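Local coordinates for putative archaeal ammonia monooxygenase subunit B (Candidatus Nitrosocaldus yellowstonii, PDB 4O65), which forms a copper-binding cupredoxin domain of a putative ammonia monooxygenase, a membrane enzyme thought to oxidise ammonia in this archaeon, at residues R10-E15 and L66-V70; E17-T22 and G141-V147; I78-T82 and T124-H128; A119-G123 and E149-K155. All blocks are in the same frame, centred on the assembly; numbering follows the deposited sequence.

Contact 1 of 4, residues R10-E15 and L66-V70; sequences RFVKIE and LVSQV. With SO4 (sulfate ion), chain C.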
loop_
_atom_site.group_PDB
_atom_site.type_symbol
_atom_site.label_atom_id
_atom_site.label_comp_id
_atom_site.label_asym_id
_atom_site.label_seq_id
_atom_site.Cartn_x
_atom_site.Cartn_y
_atom_site.Cartn_z
ATOM N N ARG A 10 -14.252 6.536 15.194
ATOM C CA ARG A 10 -15.108 7.729 15.399
ATOM C C ARG A 10 -14.316 9.015 15.449
ATOM O O ARG A 10 -14.909 10.125 15.296
ATOM C CB ARG A 10 -15.871 7.605 16.712
ATOM C CG ARG A 10 -16.778 6.373 16.811
ATOM C CD ARG A 10 -17.385 5.845 15.515
ATOM N NE ARG A 10 -18.263 4.715 15.826
ATOM C CZ ARG A 10 -18.388 3.569 15.144
ATOM N NH1 ARG A 10 -17.658 3.284 14.049
ATOM N NH2 ARG A 10 -19.258 2.669 15.607
ATOM N N PHE A 11 -12.995 8.900 15.574
ATOM C CA PHE A 11 -12.136 10.086 15.689
ATOM C C PHE A 11 -11.794 10.656 14.313
ATOM O O PHE A 11 -11.783 11.875 14.136
ATOM C CB PHE A 11 -10.841 9.769 16.417
ATOM C CG PHE A 11 -10.950 9.717 17.935
ATOM C CD1 PHE A 11 -12.083 9.193 18.567
ATOM C CD2 PHE A 11 -9.859 10.089 18.738
ATOM C CE1 PHE A 11 -12.160 9.122 19.979
ATOM C CE2 PHE A 11 -9.934 10.032 20.134
ATOM C CZ PHE A 11 -11.085 9.534 20.750
ATOM N N VAL A 12 -11.447 9.783 13.358
ATOM C CA VAL A 12 -11.079 10.247 11.981
ATOM C C VAL A 12 -11.684 9.224 11.041
ATOM O O VAL A 12 -11.409 8.013 11.178
ATOM C CB VAL A 12 -9.530 10.328 11.752
ATOM C CG1 VAL A 12 -9.216 10.745 10.286
ATOM C CG2 VAL A 12 -8.810 11.247 12.761
ATOM N N LYS A 13 -12.502 9.678 10.084
ATOM C CA LYS A 13 -13.150 8.751 9.133
ATOM C C LYS A 13 -12.330 8.671 7.874
ATOM O O LYS A 13 -11.744 9.669 7.440
ATOM C CB LYS A 13 -14.563 9.267 8.793
ATOM C CG LYS A 13 -15.402 8.237 8.060
ATOM C CD LYS A 13 -16.931 8.524 8.115
ATOM C CE LYS A 13 -17.611 7.375 7.366
ATOM N NZ LYS A 13 -18.989 7.694 6.914
ATOM N N ILE A 14 -12.300 7.496 7.266
ATOM C CA ILE A 14 -11.621 7.295 5.965
ATOM C C ILE A 14 -12.766 7.367 4.930
ATOM O O ILE A 14 -13.670 6.503 4.923
ATOM C CB ILE A 14 -11.010 5.897 5.949
ATOM C CG1 ILE A 14 -9.873 5.852 7.000
ATOM C CG2 ILE A 14 -10.504 5.508 4.516
ATOM C CD1 ILE A 14 -9.423 4.373 7.239
ATOM N N GLU A 15 -12.775 8.433 4.138
ATOM C CA GLU A 15 -13.866 8.673 3.212
ATOM C C GLU A 15 -13.414 8.626 1.731
ATOM O O GLU A 15 -12.213 8.805 1.427
ATOM C CB GLU A 15 -14.489 10.046 3.506
ATOM C CG GLU A 15 -15.013 10.144 4.972
ATOM C CD GLU A 15 -15.782 11.430 5.243
ATOM O OE1 GLU A 15 -16.065 12.214 4.288
ATOM O OE2 GLU A 15 -16.078 11.676 6.429
ATOM N N LEU A 66 -8.939 11.640 4.684
ATOM C CA LEU A 66 -9.057 11.378 6.141
ATOM C C LEU A 66 -9.738 12.602 6.717
ATOM O O LEU A 66 -9.302 13.748 6.475
ATOM C CB LEU A 66 -7.684 11.225 6.758
ATOM C CG LEU A 66 -6.829 10.189 6.044
ATOM C CD1 LEU A 66 -5.404 10.167 6.634
ATOM C CD2 LEU A 66 -7.444 8.778 6.168
ATOM N N VAL A 67 -10.851 12.365 7.398
ATOM C CA VAL A 67 -11.678 13.492 7.861
ATOM C C VAL A 67 -11.808 13.461 9.369
ATOM O O VAL A 67 -12.393 12.524 9.973
ATOM C CB VAL A 67 -13.056 13.458 7.186
ATOM C CG1 VAL A 67 -13.921 14.628 7.725
ATOM C CG2 VAL A 67 -12.893 13.491 5.675
ATOM N N SER A 68 -11.251 14.480 10.018
ATOM C CA SER A 68 -11.211 14.507 11.500
ATOM C C SER A 68 -12.526 14.955 12.107
ATOM O O SER A 68 -13.126 15.917 11.634
ATOM C CB SER A 68 -10.096 15.466 11.974
ATOM O OG SER A 68 -10.173 15.729 13.379
ATOM N N GLN A 69 -12.968 14.244 13.150
ATOM C CA GLN A 69 -14.148 14.587 13.923
ATOM C C GLN A 69 -13.819 15.030 15.334
ATOM O O GLN A 69 -14.722 15.203 16.178
ATOM C CB GLN A 69 -15.100 13.394 13.915
ATOM C CG GLN A 69 -15.425 13.041 12.450
ATOM C CD GLN A 69 -16.564 12.068 12.285
ATOM O OE1 GLN A 69 -16.494 10.899 12.736
ATOM N NE2 GLN A 69 -17.630 12.532 11.624
ATOM N N VAL A 70 -12.547 15.293 15.598
ATOM C CA VAL A 70 -12.136 15.711 16.960
ATOM C C VAL A 70 -11.643 17.172 16.939
ATOM O O VAL A 70 -11.345 17.735 15.887
ATOM C CB VAL A 70 -11.014 14.821 17.565
ATOM C CG1 VAL A 70 -11.424 13.342 17.606
ATOM C CG2 VAL A 70 -9.763 14.949 16.749
HETATM S S SO4 C . -20.925 5.011 18.399
HETATM O O1 SO4 C . -19.481 4.843 18.558
HETATM O O2 SO4 C . -21.617 4.745 19.708
HETATM O O3 SO4 C . -21.173 6.410 17.942
HETATM O O4 SO4 C . -21.406 4.073 17.351
#

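Contact 2 of 4, residues E17-T22 and G141-V147; sequences ETFSAT and GPGMSIV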
loop_
_atom_site.group_PDB
_atom_site.type_symbol
_atom_site.label_atom_id
_atom_site.label_comp_id
_atom_site.label_asym_id
_atom_site.label_seq_id
_atom_site.Cartn_x
_atom_site.Cartn_y
_atom_site.Cartn_z
ATOM N N GLU A 17 -12.865 6.369 -0.424
ATOM C CA GLU A 17 -11.755 5.439 -0.758
ATOM C C GLU A 17 -11.949 4.919 -2.207
ATOM O O GLU A 17 -13.086 4.542 -2.593
ATOM C CB GLU A 17 -11.782 4.328 0.238
ATOM C CG GLU A 17 -10.687 3.285 0.020
ATOM C CD GLU A 17 -10.897 2.100 0.921
ATOM O OE1 GLU A 17 -9.987 1.768 1.698
ATOM O OE2 GLU A 17 -11.976 1.470 0.848
ATOM N N THR A 18 -10.870 4.923 -3.043
ATOM C CA THR A 18 -11.006 4.438 -4.404
ATOM C C THR A 18 -9.811 3.543 -4.650
ATOM O O THR A 18 -8.732 3.906 -4.202
ATOM C CB THR A 18 -10.928 5.585 -5.434
ATOM O OG1 THR A 18 -12.038 6.458 -5.211
ATOM C CG2 THR A 18 -10.988 5.006 -6.831
ATOM N N PHE A 19 -10.016 2.425 -5.355
ATOM C CA PHE A 19 -8.922 1.526 -5.686
ATOM C C PHE A 19 -8.753 1.612 -7.187
ATOM O O PHE A 19 -9.757 1.560 -7.958
ATOM C CB PHE A 19 -9.281 0.081 -5.313
ATOM C CG PHE A 19 -9.368 -0.148 -3.826
ATOM C CD1 PHE A 19 -10.520 0.202 -3.125
ATOM C CD2 PHE A 19 -8.290 -0.707 -3.148
ATOM C CE1 PHE A 19 -10.598 -0.001 -1.752
ATOM C CE2 PHE A 19 -8.347 -0.905 -1.749
ATOM C CZ PHE A 19 -9.522 -0.554 -1.071
ATOM N N SER A 20 -7.493 1.661 -7.640
ATOM C CA SER A 20 -7.272 1.846 -9.107
ATOM C C SER A 20 -7.542 0.575 -9.923
ATOM O O SER A 20 -7.643 0.643 -11.149
ATOM C CB SER A 20 -5.826 2.298 -9.377
ATOM O OG SER A 20 -4.904 1.303 -8.892
ATOM N N ALA A 21 -7.525 -0.589 -9.288
ATOM C CA ALA A 21 -7.717 -1.839 -10.038
ATOM C C ALA A 21 -8.221 -2.918 -9.111
ATOM O O ALA A 21 -7.960 -2.869 -7.901
ATOM C CB ALA A 21 -6.356 -2.316 -10.616
ATOM N N THR A 22 -8.862 -3.940 -9.697
ATOM C CA THR A 22 -9.245 -5.092 -8.893
ATOM C C THR A 22 -8.550 -6.363 -9.382
ATOM O O THR A 22 -8.752 -7.416 -8.797
ATOM C CB THR A 22 -10.755 -5.355 -8.962
ATOM O OG1 THR A 22 -11.115 -5.533 -10.339
ATOM C CG2 THR A 22 -11.531 -4.197 -8.293
ATOM N N GLY A 141 -11.119 1.503 6.245
ATOM C CA GLY A 141 -12.104 1.937 5.240
ATOM C C GLY A 141 -12.815 0.687 4.695
ATOM O O GLY A 141 -12.514 -0.457 5.074
ATOM N N PRO A 142 -13.755 0.896 3.770
ATOM C CA PRO A 142 -14.546 -0.150 3.134
ATOM C C PRO A 142 -13.597 -1.112 2.398
ATOM O O PRO A 142 -12.573 -0.710 1.874
ATOM C CB PRO A 142 -15.339 0.635 2.042
ATOM C CG PRO A 142 -15.393 2.015 2.510
ATOM C CD PRO A 142 -14.157 2.253 3.357
ATOM N N GLY A 143 -13.888 -2.385 2.401
ATOM C CA GLY A 143 -12.914 -3.261 1.696
ATOM C C GLY A 143 -13.159 -3.282 0.196
ATOM O O GLY A 143 -14.195 -2.806 -0.276
ATOM N N MET A 144 -12.206 -3.831 -0.560
ATOM C CA MET A 144 -12.491 -4.207 -1.940
ATOM C C MET A 144 -11.688 -5.457 -2.269
ATOM O O MET A 144 -10.545 -5.600 -1.814
ATOM C CB MET A 144 -12.059 -3.055 -2.821
ATOM C CG MET A 144 -11.654 -3.530 -4.160
ATOM S SD MET A 144 -13.183 -3.182 -4.977
ATOM C CE MET A 144 -12.457 -1.812 -5.827
ATOM N N SER A 145 -12.315 -6.396 -2.973
ATOM C CA SER A 145 -11.641 -7.625 -3.363
ATOM C C SER A 145 -10.673 -7.388 -4.535
ATOM O O SER A 145 -11.046 -6.783 -5.524
ATOM C CB SER A 145 -12.676 -8.725 -3.658
ATOM O OG SER A 145 -11.987 -9.918 -3.978
ATOM N N ILE A 146 -9.402 -7.782 -4.362
ATOM C CA ILE A 146 -8.401 -7.628 -5.427
ATOM C C ILE A 146 -7.786 -8.998 -5.676
ATOM O O ILE A 146 -7.273 -9.636 -4.737
ATOM C CB ILE A 146 -7.303 -6.625 -5.011
ATOM C CG1 ILE A 146 -7.967 -5.252 -4.705
ATOM C CG2 ILE A 146 -6.224 -6.538 -6.112
ATOM C CD1 ILE A 146 -6.989 -4.213 -4.174
ATOM N N VAL A 147 -7.792 -9.417 -6.923
ATOM C CA VAL A 147 -7.172 -10.732 -7.286
ATOM C C VAL A 147 -5.793 -10.449 -7.885
ATOM O O VAL A 147 -5.688 -9.682 -8.840
ATOM C CB VAL A 147 -8.028 -11.491 -8.306
ATOM C CG1 VAL A 147 -7.407 -12.853 -8.646
ATOM C CG2 VAL A 147 -9.437 -11.703 -7.744
#

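Contact 3 of 4, residues I78-T82 and T124-H128; sequences ISLFT and TYHAH. With CU (copper (II) ion), chain B.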
loop_
_atom_site.group_PDB
_atom_site.type_symbol
_atom_site.label_atom_id
_atom_site.label_comp_id
_atom_site.label_asym_id
_atom_site.label_seq_id
_atom_site.Cartn_x
_atom_site.Cartn_y
_atom_site.Cartn_z
ATOM N N ILE A 78 -0.605 5.551 7.911
ATOM C CA ILE A 78 -1.530 4.868 7.072
ATOM C C ILE A 78 -0.893 3.632 6.446
ATOM O O ILE A 78 0.306 3.617 6.191
ATOM C CB ILE A 78 -2.019 5.870 6.013
ATOM C CG1 ILE A 78 -3.167 5.318 5.207
ATOM C CG2 ILE A 78 -0.879 6.411 5.107
ATOM C CD1 ILE A 78 -3.978 6.539 4.751
ATOM N N SER A 79 -1.680 2.579 6.248
ATOM C CA SER A 79 -1.149 1.382 5.663
ATOM C C SER A 79 -2.283 0.690 4.932
ATOM O O SER A 79 -3.384 1.226 4.893
ATOM C CB SER A 79 -0.524 0.483 6.721
ATOM O OG SER A 79 -1.457 0.133 7.734
ATOM N N LEU A 80 -1.991 -0.489 4.382
ATOM C CA LEU A 80 -3.034 -1.288 3.699
ATOM C C LEU A 80 -3.224 -2.546 4.511
ATOM O O LEU A 80 -2.238 -3.317 4.793
ATOM C CB LEU A 80 -2.622 -1.594 2.259
ATOM C CG LEU A 80 -3.715 -2.261 1.420
ATOM C CD1 LEU A 80 -4.706 -1.216 0.955
ATOM C CD2 LEU A 80 -3.083 -3.011 0.258
ATOM N N PHE A 81 -4.466 -2.787 4.897
ATOM C CA PHE A 81 -4.847 -4.013 5.608
ATOM C C PHE A 81 -5.337 -5.042 4.617
ATOM O O PHE A 81 -6.234 -4.749 3.847
ATOM C CB PHE A 81 -5.956 -3.703 6.630
ATOM C CG PHE A 81 -6.512 -4.932 7.322
ATOM C CD1 PHE A 81 -5.699 -5.717 8.148
ATOM C CD2 PHE A 81 -7.818 -5.303 7.100
ATOM C CE1 PHE A 81 -6.227 -6.847 8.780
ATOM C CE2 PHE A 81 -8.369 -6.426 7.737
ATOM C CZ PHE A 81 -7.573 -7.172 8.579
ATOM N N THR A 82 -4.742 -6.261 4.705
ATOM C CA THR A 82 -4.851 -7.434 3.796
ATOM C C THR A 82 -4.983 -7.251 2.303
ATOM O O THR A 82 -4.243 -6.431 1.729
ATOM C CB THR A 82 -5.460 -8.786 4.400
ATOM O OG1 THR A 82 -6.898 -8.883 4.234
ATOM C CG2 THR A 82 -5.126 -8.917 5.753
ATOM N N THR A 124 -6.150 -13.814 -3.483
ATOM C CA THR A 124 -7.359 -12.990 -3.549
ATOM C C THR A 124 -7.407 -12.281 -2.226
ATOM O O THR A 124 -7.371 -12.917 -1.171
ATOM C CB THR A 124 -8.618 -13.842 -3.789
ATOM O OG1 THR A 124 -8.634 -14.261 -5.151
ATOM C CG2 THR A 124 -9.878 -12.996 -3.520
ATOM N N TYR A 125 -7.411 -10.947 -2.264
ATOM C CA TYR A 125 -7.227 -10.141 -1.044
ATOM C C TYR A 125 -8.446 -9.253 -0.843
ATOM O O TYR A 125 -8.956 -8.682 -1.797
ATOM C CB TYR A 125 -5.976 -9.223 -1.150
ATOM C CG TYR A 125 -4.679 -9.974 -1.365
ATOM C CD1 TYR A 125 -3.945 -10.438 -0.258
ATOM C CD2 TYR A 125 -4.183 -10.216 -2.655
ATOM C CE1 TYR A 125 -2.756 -11.137 -0.428
ATOM C CE2 TYR A 125 -3.006 -10.946 -2.822
ATOM C CZ TYR A 125 -2.300 -11.381 -1.719
ATOM O OH TYR A 125 -1.133 -12.104 -1.856
ATOM N N HIS A 126 -8.925 -9.133 0.387
ATOM C CA HIS A 126 -9.944 -8.139 0.648
ATOM C C HIS A 126 -9.187 -7.013 1.318
ATOM O O HIS A 126 -8.712 -7.132 2.443
ATOM C CB HIS A 126 -11.048 -8.702 1.554
ATOM C CG HIS A 126 -12.352 -7.937 1.429
ATOM N ND1 HIS A 126 -12.867 -7.152 2.439
ATOM C CD2 HIS A 126 -13.241 -7.808 0.336
ATOM C CE1 HIS A 126 -14.033 -6.590 2.003
ATOM N NE2 HIS A 126 -14.237 -6.975 0.719
ATOM N N ALA A 127 -8.931 -5.944 0.580
ATOM C CA ALA A 127 -8.007 -4.903 1.031
ATOM C C ALA A 127 -8.762 -3.683 1.519
ATOM O O ALA A 127 -9.792 -3.309 0.915
ATOM C CB ALA A 127 -7.152 -4.472 -0.166
ATOM N N HIS A 128 -8.193 -3.031 2.544
ATOM C CA HIS A 128 -8.795 -1.838 3.161
ATOM C C HIS A 128 -7.713 -0.864 3.429
ATOM O O HIS A 128 -6.601 -1.225 3.887
ATOM C CB HIS A 128 -9.357 -2.155 4.549
ATOM C CG HIS A 128 -10.432 -3.218 4.574
ATOM N ND1 HIS A 128 -11.734 -2.942 4.920
ATOM C CD2 HIS A 128 -10.349 -4.631 4.426
ATOM C CE1 HIS A 128 -12.459 -4.112 4.918
ATOM N NE2 HIS A 128 -11.608 -5.132 4.630
HETATM CU CU CU B . -12.085 -7.002 4.148
HETATM O O HOH W 1 -7.823 -10.939 2.225
HETATM O O HOH W 2 -11.534 -8.221 5.748
#

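Contact 4 of 4, residues A119-G123 and E149-K155; sequences ALEPG and EGEPTEK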
loop_
_atom_site.group_PDB
_atom_site.type_symbol
_atom_site.label_atom_id
_atom_site.label_comp_id
_atom_site.label_asym_id
_atom_site.label_seq_id
_atom_site.Cartn_x
_atom_site.Cartn_y
_atom_site.Cartn_z
ATOM N N ALA A 119 1.929 -5.406 -5.655
ATOM C CA ALA A 119 1.524 -6.756 -5.229
ATOM C C ALA A 119 2.705 -7.700 -5.378
ATOM O O ALA A 119 3.279 -7.831 -6.488
ATOM C CB ALA A 119 0.385 -7.251 -6.122
ATOM N N LEU A 120 3.046 -8.411 -4.300
ATOM C CA LEU A 120 4.207 -9.354 -4.360
ATOM C C LEU A 120 3.826 -10.821 -4.563
ATOM O O LEU A 120 4.581 -11.613 -5.210
ATOM C CB LEU A 120 5.048 -9.220 -3.080
ATOM C CG LEU A 120 5.613 -7.857 -2.744
ATOM C CD1 LEU A 120 6.401 -7.913 -1.428
ATOM C CD2 LEU A 120 6.522 -7.364 -3.873
ATOM N N GLU A 121 2.662 -11.227 -4.050
ATOM C CA GLU A 121 2.341 -12.657 -4.034
ATOM C C GLU A 121 0.932 -12.894 -4.504
ATOM O O GLU A 121 0.014 -12.041 -4.235
ATOM C CB GLU A 121 2.561 -13.237 -2.596
ATOM C CG GLU A 121 3.865 -12.787 -1.951
ATOM C CD GLU A 121 5.112 -13.338 -2.653
ATOM O OE1 GLU A 121 4.979 -14.310 -3.415
ATOM O OE2 GLU A 121 6.224 -12.801 -2.428
ATOM N N PRO A 122 0.720 -14.003 -5.221
ATOM C CA PRO A 122 -0.579 -14.275 -5.789
ATOM C C PRO A 122 -1.617 -14.570 -4.681
ATOM O O PRO A 122 -1.246 -15.031 -3.583
ATOM C CB PRO A 122 -0.329 -15.502 -6.685
ATOM C CG PRO A 122 0.712 -16.229 -5.963
ATOM C CD PRO A 122 1.658 -15.121 -5.504
ATOM N N GLY A 123 -2.867 -14.237 -4.970
ATOM C CA GLY A 123 -3.936 -14.515 -4.041
ATOM C C GLY A 123 -5.113 -13.592 -4.276
ATOM O O GLY A 123 -5.077 -12.710 -5.134
ATOM N N GLU A 149 -2.610 -12.335 -9.741
ATOM C CA GLU A 149 -2.152 -13.581 -10.389
ATOM C C GLU A 149 -0.666 -13.540 -10.654
ATOM O O GLU A 149 -0.042 -12.480 -10.693
ATOM C CB GLU A 149 -2.871 -13.777 -11.714
ATOM C CG GLU A 149 -4.370 -13.804 -11.551
ATOM C CD GLU A 149 -5.049 -14.060 -12.870
ATOM O OE1 GLU A 149 -5.063 -13.171 -13.750
ATOM O OE2 GLU A 149 -5.565 -15.168 -13.030
ATOM N N GLY A 150 -0.087 -14.706 -10.874
ATOM C CA GLY A 150 1.316 -14.717 -11.305
ATOM C C GLY A 150 2.279 -15.329 -10.325
ATOM O O GLY A 150 1.906 -15.724 -9.203
ATOM N N GLU A 151 3.539 -15.419 -10.739
ATOM C CA GLU A 151 4.489 -16.169 -9.911
ATOM C C GLU A 151 4.812 -15.408 -8.637
ATOM O O GLU A 151 4.802 -14.143 -8.593
ATOM C CB GLU A 151 5.737 -16.554 -10.702
ATOM C CG GLU A 151 6.605 -15.384 -11.038
ATOM C CD GLU A 151 7.737 -15.763 -11.993
ATOM O OE1 GLU A 151 7.734 -16.876 -12.568
ATOM O OE2 GLU A 151 8.629 -14.927 -12.165
ATOM N N PRO A 152 5.087 -16.152 -7.560
ATOM C CA PRO A 152 5.475 -15.520 -6.299
ATOM C C PRO A 152 6.731 -14.686 -6.476
ATOM O O PRO A 152 7.637 -15.093 -7.200
ATOM C CB PRO A 152 5.765 -16.735 -5.370
ATOM C CG PRO A 152 4.908 -17.794 -5.943
ATOM C CD PRO A 152 4.972 -17.628 -7.446
ATOM N N THR A 153 6.820 -13.545 -5.818
ATOM C CA THR A 153 8.003 -12.695 -5.893
ATOM C C THR A 153 8.962 -13.163 -4.774
ATOM O O THR A 153 8.597 -13.206 -3.574
ATOM C CB THR A 153 7.658 -11.210 -5.714
ATOM O OG1 THR A 153 6.626 -10.892 -6.651
ATOM C CG2 THR A 153 8.873 -10.289 -5.952
ATOM N N GLU A 154 10.189 -13.439 -5.167
ATOM C CA GLU A 154 11.217 -13.876 -4.214
ATOM C C GLU A 154 11.692 -12.733 -3.321
ATOM O O GLU A 154 11.582 -11.519 -3.648
ATOM C CB GLU A 154 12.408 -14.458 -4.997
ATOM C CG GLU A 154 13.210 -13.343 -5.688
ATOM C CD GLU A 154 14.257 -13.824 -6.695
ATOM O OE1 GLU A 154 15.423 -13.399 -6.582
ATOM O OE2 GLU A 154 13.934 -14.614 -7.609
ATOM N N LYS A 155 12.135 -13.081 -2.125
ATOM C CA LYS A 155 12.723 -12.073 -1.237
ATOM C C LYS A 155 14.181 -12.488 -1.002
ATOM O O LYS A 155 14.476 -13.662 -1.114
ATOM C CB LYS A 155 11.998 -12.058 0.120
ATOM C CG LYS A 155 10.540 -11.568 0.021
ATOM C CD LYS A 155 9.796 -11.643 1.357
ATOM C CE LYS A 155 8.463 -10.894 1.299
ATOM N NZ LYS A 155 7.608 -11.347 0.174
#

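Contact 1 of 4, residues R10-E15 and L66-V70
Two strands far apart in sequence can be zipped edge to edge by very few bonds, as 10-15 and 66-70 illustrate. Arg10, still in the loop before the strand, leads its guanidinium away from 66-70 to a sulfate ion, probably from the crystallisation liquor: NE donates to O1 of the sulfate at 3.0 Å and NH2 to its O4 at 3.1 Å. At Phe11 the backbone joins the partner, its O accepting from Gln69 N at 2.8 Å, while the ring lies against Val70 (Phe11 CG to Val70 CG1, 3.7 Å). Val70 N in turn donates to Ser68 OG at 3.3 Å, an ST turn where strand 59-68 ends; the same OG is also hydrogen-bonded to Gly108 N. Val12 faces Ser68 in a non-hydrogen-bonded antiparallel pair and puts CG1 3.9 Å from Leu66 CB. The pairing adds 12-19 as an outermost strand of a four-stranded antiparallel sheet, one of the two sheets of the cupredoxin sandwich; Val12 and Ile14 point inward, onto Leu131 of the other sheet. Lys13 supplies the hydrogen-bonded pair, its N reaching Val67 O at 2.9 Å and its O receiving Val67 N at 2.8 Å. Ile14 returns to the buried face, with CG1 3.9 Å from Leu66 CD2. Glu15 points toward 66-70, its CD 3.6 Å from Val67 CG2, and its carboxylate makes a salt bridge with Arg65.

Contact 2 of 4, residues E17-T22 and G141-V147
A carboxylate oxygen sits remarkably close to a backbone carbonyl here: Glu17 OE2 lies 2.5 Å from Pro142 O, an unusually short approach. The other carboxylate oxygen, OE1, is hydrogen-bonded to Thr129. Two residues on, the Phe19 ring takes Met144 over one face, a CH-pi contact with Met144 CB 3.8 Å from the ring centroid. Met144 SD, 5.3 Å from the same centroid, adds an oblique Met-aromatic contact, and Ile146 CD1 approaches Phe19 CD2 at 3.9 Å. Only at the end do the backbones meet, when Val147 N donates to Thr22 O at 2.9 Å; Ile146 CA adds a CA-H...O contact to that same Thr22 O at 3.4 Å. The segments run nearly in the same direction, 8° apart end to end, so side chains span the gap between 17-19 and 141-146 before the chain crosses over to lie beside strand 137-149. Apolar packing between facing sheets, followed by the chain passing from strand 12-19 of one sheet to strand 23-25 of the other, is characteristic of the cupredoxin beta sandwich.

Contact 3 of 4, residues I78-T82 and T124-H128
Phe81 and His128 form a hydrogen-bonded antiparallel pair in which both backbone groups of each residue are used: Phe81 N donates to His128 O at 2.8 Å, and His128 N to Phe81 O at 2.9 Å. Ala127 CA adds a CA-H...O contact to Phe81 O at 3.3 Å. Beyond this pair the ladder stops, and at Thr82 a water links the chains, accepting from His126 N at 2.8 Å and lying 3.0 Å from Thr82 OG1. That hydroxyl is also 3.1 Å from His126 O. On the other edge of 124-128, Tyr125 and Ala127 are backbone-bonded to Ile146 and Met144 of strand 137-149, within the mixed sheet of the cupredoxin fold. With Ala127 between them, His126 and His128 fall on the same side of strand 123-133. Copper is bound by His126 ND1 at 1.9 Å, His128 NE2 at 2.0 Å and a second water at 2.1 Å. The remaining nitrogen of His128, ND1, is hydrogen-bonded to Gly141, and the Tyr125 hydroxyl to Glu121. Around the site, Phe81 turns its ring edge to His128, their CD2 atoms 3.7 Å apart.

Contact 4 of 4, residues A119-G123 and E149-K155
Neither backbone is regular where the turn 119-123 meets the irregular 149-155: Leu120 to Pro122 and 149-155 run 138° apart, with CA atoms 4.8 Å apart at Glu121 and Pro152. Gly123 and Gly150 both adopt phi and psi values at which a CB would collide with the preceding carbonyl O, angles that call for glycine. The two chains are pinned at Leu120 O, which accepts from Thr153 N at 3.0 Å and from Thr153 OG1 at 2.6 Å, so one threonine grips one carbonyl twice. Glu121 reinforces the grip: its OE1 takes a weak hydrogen bond from Thr153 N at 3.1 Å, and its OE2 makes a salt bridge with Lys155 NZ at 3.3 Å, while that ammonium also donates to Asn89. Pro122 packs beside these polar groups, with CD 4.2 Å from Pro152 CG and CB 3.4 Å from Gly150 O. The contact thus ties the turn between strands 110-119 and 123-133 to the segment leaving strand 137-149. On the helical side, Thr153 touches Lys27 of helix 27-35 and Leu43 of helix 40-47, and on the strand side Leu120 packs on Glu92 of strand 91-97.

The four contacts show how a two-sheet sandwich is assembled, with a copper site on one of its strands. Contacts 1 and 2 share strand 12-19, first through pairing within its sheet and then through packing across to the other; they meet where Ile14 CD1 lies 3.5 Å from Gly141 N. Contacts 2 and 3 have centres about 8 Å apart and are joined by backbone pairing, with Ile146 N 2.8 Å from Tyr125 O. At the copper site, Gly141 O lies 2.6 Å from His128 ND1, so contact 2 probably helps orient a ligand held in contact 3. Contact 4, centred about 33 Å from the centre of contact 1, lies where strand 123-133 begins and strand 137-149 ends, away from copper.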